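Local structure of conserved protein (MTH177) (Methanothermobacter marburgensis, 1TR8) at the interface of chains A and B. The protein forms a homodimeric nascent polypeptide-associated complex that binds the ribosome and ribosomal RNA and probably contacts nascent chains as they emerge. Numbering follows the deposited sequence. Chains: chain A/B, conserved protein (MTH177).

The interface of chains A and B. Residues chain A 23-25, 28, 57-59; chain B 30, 32, 54-56.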
# COMPACT_ATOMS: atom_id res chain seq x y z
N LYS A 23 -3.93 1.53 7.36
CA LYS A 23 -4.46 2.34 6.28
C LYS A 23 -5.96 2.38 6.33
O LYS A 23 -6.61 1.33 6.35
CB LYS A 23 -4.04 1.75 4.94
CG LYS A 23 -2.53 1.72 4.73
CD LYS A 23 -2.19 0.95 3.47
CE LYS A 23 -0.79 1.26 2.98
NZ LYS A 23 -0.68 0.89 1.52
N LEU A 24 -6.51 3.59 6.30
CA LEU A 24 -7.94 3.82 6.26
C LEU A 24 -8.14 4.76 5.10
O LEU A 24 -7.17 5.17 4.50
CB LEU A 24 -8.40 4.44 7.58
CG LEU A 24 -8.32 3.58 8.84
CD1 LEU A 24 -7.01 3.79 9.56
CD2 LEU A 24 -9.46 3.92 9.79
N LYS A 25 -9.37 5.14 4.81
CA LYS A 25 -9.67 6.00 3.66
C LYS A 25 -9.08 7.40 3.83
O LYS A 25 -8.53 7.98 2.88
CB LYS A 25 -11.20 6.11 3.53
CG LYS A 25 -11.68 7.01 2.40
CD LYS A 25 -13.19 6.92 2.18
CE LYS A 25 -14.01 7.59 3.30
NZ LYS A 25 -15.32 8.12 2.79
N GLU A 28 -3.66 7.34 7.57
CA GLU A 28 -2.88 6.19 7.92
C GLU A 28 -2.22 6.43 9.29
O GLU A 28 -1.89 7.56 9.66
CB GLU A 28 -1.86 5.94 6.82
CG GLU A 28 -2.53 5.92 5.44
CD GLU A 28 -1.59 5.60 4.29
OE1 GLU A 28 -0.38 5.89 4.43
OE2 GLU A 28 -2.08 5.10 3.24
N SER A 57 -2.49 12.17 7.19
CA SER A 57 -3.81 12.30 6.58
C SER A 57 -3.75 12.15 5.05
O SER A 57 -2.67 12.27 4.46
CB SER A 57 -4.46 13.62 6.98
OG SER A 57 -3.89 14.68 6.25
N LEU A 58 -4.85 11.70 4.46
CA LEU A 58 -4.95 11.51 3.02
C LEU A 58 -6.07 12.37 2.44
O LEU A 58 -7.16 12.40 2.97
CB LEU A 58 -5.22 10.04 2.68
CG LEU A 58 -3.98 9.24 2.26
CD1 LEU A 58 -3.09 8.95 3.42
CD2 LEU A 58 -4.38 7.95 1.55
N GLU A 59 -5.80 13.07 1.35
CA GLU A 59 -6.74 14.07 0.82
C GLU A 59 -7.17 13.72 -0.59
O GLU A 59 -6.41 13.12 -1.33
CB GLU A 59 -6.08 15.45 0.85
CG GLU A 59 -6.49 16.27 2.06
CD GLU A 59 -5.31 16.77 2.88
OE1 GLU A 59 -4.47 17.51 2.30
OE2 GLU A 59 -5.24 16.41 4.09
N ILE B 30 -2.50 7.70 -4.63
CA ILE B 30 -3.11 6.38 -4.53
C ILE B 30 -4.45 6.44 -5.22
O ILE B 30 -5.28 7.30 -4.93
CB ILE B 30 -3.33 5.97 -3.05
CG1 ILE B 30 -2.00 5.92 -2.30
CG2 ILE B 30 -4.00 4.61 -2.93
CD1 ILE B 30 -1.88 7.07 -1.36
N LYS B 32 -7.60 3.88 -5.66
CA LYS B 32 -8.22 2.63 -5.21
C LYS B 32 -9.17 2.01 -6.25
O LYS B 32 -9.89 2.71 -6.95
CB LYS B 32 -8.96 2.89 -3.89
CG LYS B 32 -8.01 3.22 -2.74
CD LYS B 32 -8.70 3.99 -1.62
CE LYS B 32 -7.72 4.74 -0.71
NZ LYS B 32 -8.46 5.53 0.30
N ARG B 54 -6.14 9.90 -4.30
CA ARG B 54 -5.91 10.57 -3.02
C ARG B 54 -4.42 10.78 -2.82
O ARG B 54 -3.59 10.00 -3.27
CB ARG B 54 -6.50 9.78 -1.84
CG ARG B 54 -8.01 9.88 -1.76
CD ARG B 54 -8.65 9.07 -0.69
NE ARG B 54 -8.75 9.79 0.58
CZ ARG B 54 -9.70 10.66 0.89
NH1 ARG B 54 -10.65 11.00 0.02
NH2 ARG B 54 -9.67 11.24 2.08
N GLU B 55 -4.10 11.85 -2.12
CA GLU B 55 -2.71 12.27 -1.99
C GLU B 55 -2.28 11.97 -0.56
O GLU B 55 -2.99 12.29 0.39
CB GLU B 55 -2.57 13.76 -2.34
CG GLU B 55 -1.49 14.52 -1.59
CD GLU B 55 -1.62 16.04 -1.69
OE1 GLU B 55 -1.99 16.66 -0.67
OE2 GLU B 55 -1.32 16.61 -2.77
N ARG B 56 -1.18 11.23 -0.47
CA ARG B 56 -0.54 10.87 0.78
C ARG B 56 0.73 11.67 0.91
O ARG B 56 1.75 11.37 0.27
CB ARG B 56 -0.19 9.38 0.79
CG ARG B 56 0.70 8.94 1.95
CD ARG B 56 1.29 7.55 1.69
NE ARG B 56 0.22 6.57 1.69
CZ ARG B 56 0.15 5.51 0.90
NH1 ARG B 56 1.03 5.31 -0.07
NH2 ARG B 56 -0.88 4.69 1.04
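A:Glu59 and B:Glu55 join their backbones where strand 53-61 of chain A runs antiparallel to strand 53-57 of chain B, part of the interface of the NAC homodimer. B:Glu55 N donates to A:Glu59 O at 2.8 Å, and A:Glu59 N returns a bond to B:Glu55 O at 3.1 Å. This pairing uses main-chain groups. The two carboxylates come within 4.0 Å of each other, A:Glu59 OE1 to B:Glu55 OE1, with no hydrogen bond between them, and would repel if both were ionised. A:Ser57 OG instead donates to A:Glu59 OE2 within chain A.

B:Arg56 shows why a long side chain with a charged end suits this edge. CG stands anti to the backbone N (chi1 170°), and the first part of the chain runs alongside A:Leu58, pointing the same way. B:Arg56 CB lies 3.9 Å from A:Leu58 CD1, and CG keeps to the same methyl. At CD the chain comes near A:Glu28 OE1, and a bend at chi3 (-66°) helps direct the guanidinium to that carboxylate, whose two oxygens suit the N-H groups of an arginine. B:Arg56 NE makes a weak hydrogen bond to A:Glu28 OE1, while B:Arg56 NH2 forms the salt bridge, 2.5 Å from A:Glu28 OE2. The acid receives NH2 through its syn lone pair, nearly in the guanidinium plane, although the two flat groups are twisted 35° apart. B:Ile30 CD1 from the same chain lies over one guanidinium face and would help steady it.

Branched A:Leu58 serves two partners: CD1 packs on the aliphatic part of B:Arg56, while A:Leu58 CD2 meets B:Ile30 CD1 at 3.9 Å. The apolar tip of B:Ile30 thus suits both a methyl and a guanidinium face. On the same face of the strand as B:Arg56, two residues earlier, B:Arg54 lays its guanidinium with one face beneath A:Glu59 C. Its length lets it reach the other chain's backbone, where B:Arg54 NH2 makes a weak hydrogen bond to A:Leu58 O at 2.9 Å.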